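Local coordinates for globin (Bacillus anthracis, PDB 5V3T), which binds heme as a group II truncated hemoglobin, takes cyanide as a heme-pocket ligand, and probably binds and carries oxygen, at residues 43-46 with 47-50. Sequence-based numbering, arbitrary orientation.
Sequences LTET and ARKQ. With HEM (protoporphyrin IX containing Fe), chain C.
Leu43, at the N-cap position, and the first turns of helix 44-57 are joined by successive i to i+4 backbone hydrogen bonds, from Ala47 N to Leu43 O (2.8 Å) through Gln50 N to Thr46 O (2.9 Å). On the outer side, Glu45 and Arg48 lie alongside each other and form a salt bridge one turn apart. Arg48 presents its guanidinium edge, with NE bonded to Glu45 OE1 at 3.0 Å and NH1 to Glu45 OE2 at 2.9 Å. Both bonds are fairly straight. Both oxygens are approached from the syn side; NE lies out of the carboxylate plane at OE1, while NH1 takes the syn lone pair of OE2. The carboxylate and guanidinium planes are 32° apart. Two bonds to two oxygens limit rotation of either group. A bend in the Arg48 chain (chi3 68°) swings the guanidinium back toward Glu45. NH1 has a second acidic partner in Glu67.

Two donors grip heme propionate O2A: Thr46 OG1 at 3.0 Å and Lys49 NZ at 3.0 Å. Lys49 NZ also reaches O1D of the other propionate at 3.1 Å, and its charge probably offsets theirs. Glu45 CG packs against Lys49 CE. Gln50 turns its amide to the distal pocket, where it touches the bound cyanide, and its NE2 bonds to Tyr26 OH.

The helix start thus holds the propionate edge of the heme with Thr46 and Lys49 and lends Gln50 to the distal side, the usual place of the E helix in globins. Thr46, Ala47 and Gln50 pack on helix 14-31, Arg48 and Lys49 touch His68 of helix 63-68, and Lys49 also meets Arg114 of the second subunit.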
loop_
_atom_site.group_PDB
_atom_site.type_symbol
_atom_site.label_atom_id
_atom_site.label_comp_id
_atom_site.label_asym_id
_atom_site.label_seq_id
_atom_site.Cartn_x
_atom_site.Cartn_y
_atom_site.Cartn_z
ATOM N N LEU A 43 -0.229 14.538 2.430
ATOM C CA LEU A 43 0.602 13.779 1.501
ATOM C C LEU A 43 2.098 14.015 1.715
ATOM O O LEU A 43 2.927 13.553 0.923
ATOM C CB LEU A 43 0.223 14.127 0.057
ATOM C CG LEU A 43 -1.130 13.599 -0.427
ATOM C CD1 LEU A 43 -1.521 14.226 -1.760
ATOM C CD2 LEU A 43 -1.037 12.102 -0.560
ATOM N N THR A 44 2.436 14.728 2.786
ATOM C CA THR A 44 3.825 15.069 3.073
ATOM C C THR A 44 4.713 13.834 3.194
ATOM O O THR A 44 5.734 13.725 2.509
ATOM C CB THR A 44 3.953 15.886 4.367
ATOM O OG1 THR A 44 3.187 17.091 4.250
ATOM C CG2 THR A 44 5.414 16.228 4.635
ATOM N N GLU A 45 4.320 12.900 4.058
ATOM C CA GLU A 45 5.132 11.711 4.288
ATOM C C GLU A 45 5.196 10.843 3.024
ATOM O O GLU A 45 6.255 10.286 2.691
ATOM C CB GLU A 45 4.600 10.915 5.484
ATOM C CG GLU A 45 5.315 9.593 5.717
ATOM C CD GLU A 45 6.796 9.742 6.070
ATOM O OE1 GLU A 45 7.279 10.877 6.287
ATOM O OE2 GLU A 45 7.489 8.704 6.108
ATOM N N THR A 46 4.078 10.765 2.305
ATOM C CA THR A 46 4.042 10.050 1.027
ATOM C C THR A 46 5.001 10.687 0.005
ATOM O O THR A 46 5.753 9.984 -0.684
ATOM C CB THR A 46 2.615 10.016 0.449
ATOM O OG1 THR A 46 1.735 9.409 1.404
ATOM C CG2 THR A 46 2.574 9.226 -0.850
ATOM N N ALA A 47 4.981 12.011 -0.093
ATOM C CA ALA A 47 5.882 12.714 -1.007
ATOM C C ALA A 47 7.352 12.508 -0.633
ATOM O O ALA A 47 8.203 12.334 -1.510
ATOM C CB ALA A 47 5.557 14.196 -1.039
ATOM N N ARG A 48 7.645 12.539 0.666
ATOM C CA ARG A 48 9.004 12.332 1.149
ATOM C C ARG A 48 9.486 10.956 0.727
ATOM O O ARG A 48 10.593 10.804 0.200
ATOM C CB ARG A 48 9.080 12.467 2.671
ATOM C CG ARG A 48 10.507 12.491 3.212
ATOM C CD ARG A 48 10.538 12.434 4.737
ATOM N NE ARG A 48 10.086 11.147 5.255
ATOM C CZ ARG A 48 10.893 10.122 5.519
ATOM N NH1 ARG A 48 10.399 8.988 5.996
ATOM N NH2 ARG A 48 12.197 10.230 5.307
ATOM N N LYS A 49 8.632 9.957 0.940
ATOM C CA LYS A 49 8.974 8.578 0.630
ATOM C C LYS A 49 9.137 8.371 -0.867
ATOM O O LYS A 49 10.031 7.640 -1.299
ATOM C CB LYS A 49 7.921 7.611 1.203
ATOM C CG LYS A 49 8.054 7.416 2.721
ATOM C CD LYS A 49 7.085 6.371 3.289
ATOM C CE LYS A 49 5.649 6.862 3.276
ATOM N NZ LYS A 49 4.727 5.983 4.075
ATOM N N GLN A 50 8.285 9.020 -1.654
ATOM C CA GLN A 50 8.335 8.888 -3.106
ATOM C C GLN A 50 9.631 9.485 -3.664
ATOM O O GLN A 50 10.188 8.976 -4.632
ATOM C CB GLN A 50 7.124 9.562 -3.762
ATOM C CG GLN A 50 7.074 9.388 -5.280
ATOM C CD GLN A 50 6.746 7.968 -5.692
ATOM O OE1 GLN A 50 7.620 7.118 -5.853
ATOM N NE2 GLN A 50 5.468 7.696 -5.836
HETATM C CHA HEM C . 2.294 4.133 -1.330
HETATM C CHB HEM C . -1.605 4.460 -4.366
HETATM C CHC HEM C . 1.362 3.381 -8.091
HETATM C CHD HEM C . 5.322 3.965 -5.293
HETATM C C1A HEM C . 1.003 4.321 -1.837
HETATM C C2A HEM C . -0.183 4.621 -1.049
HETATM C C3A HEM C . -1.239 4.713 -1.873
HETATM C C4A HEM C . -0.789 4.466 -3.233
HETATM C CMA HEM C . -2.698 5.021 -1.460
HETATM C CAA HEM C . -0.193 4.825 0.485
HETATM C CBA HEM C . 0.640 6.060 0.834
HETATM C CGA HEM C . 1.323 5.873 2.162
HETATM O O1A HEM C . 0.910 4.958 2.921
HETATM O O2A HEM C . 2.275 6.642 2.462
HETATM C C1B HEM C . -1.143 4.172 -5.640
HETATM C C2B HEM C . -1.940 4.066 -6.848
HETATM C C3B HEM C . -1.120 3.750 -7.861
HETATM C C4B HEM C . 0.234 3.651 -7.344
HETATM C CMB HEM C . -3.472 4.256 -6.952
HETATM C CAB HEM C . -1.531 3.539 -9.334
HETATM C CBB HEM C . -0.918 2.621 -10.097
HETATM C C1C HEM C . 2.654 3.561 -7.691
HETATM C C2C HEM C . 3.812 3.663 -8.564
HETATM C C3C HEM C . 4.891 3.832 -7.799
HETATM C C4C HEM C . 4.485 3.834 -6.400
HETATM C CMC HEM C . 3.823 3.599 -10.110
HETATM C CAC HEM C . 6.331 3.963 -8.353
HETATM C CBC HEM C . 7.135 4.827 -7.755
HETATM C C1D HEM C . 4.859 4.064 -3.978
HETATM C C2D HEM C . 5.728 4.199 -2.828
HETATM C C3D HEM C . 4.810 4.245 -1.602
HETATM C C4D HEM C . 3.449 4.139 -2.111
HETATM C CMD HEM C . 7.268 4.282 -2.839
HETATM C CAD HEM C . 5.265 4.385 -0.137
HETATM C CBD HEM C . 5.127 3.019 0.531
HETATM C CGD HEM C . 5.788 3.020 1.886
HETATM O O1D HEM C . 5.041 3.099 2.893
HETATM O O2D HEM C . 7.048 2.947 1.963
HETATM N NA HEM C . 0.589 4.229 -3.167
HETATM N NB HEM C . 0.180 3.920 -5.995
HETATM N NC HEM C . 3.094 3.682 -6.379
HETATM N ND HEM C . 3.525 4.022 -3.510
HETATM FE FE HEM C . 1.871 4.122 -4.784
#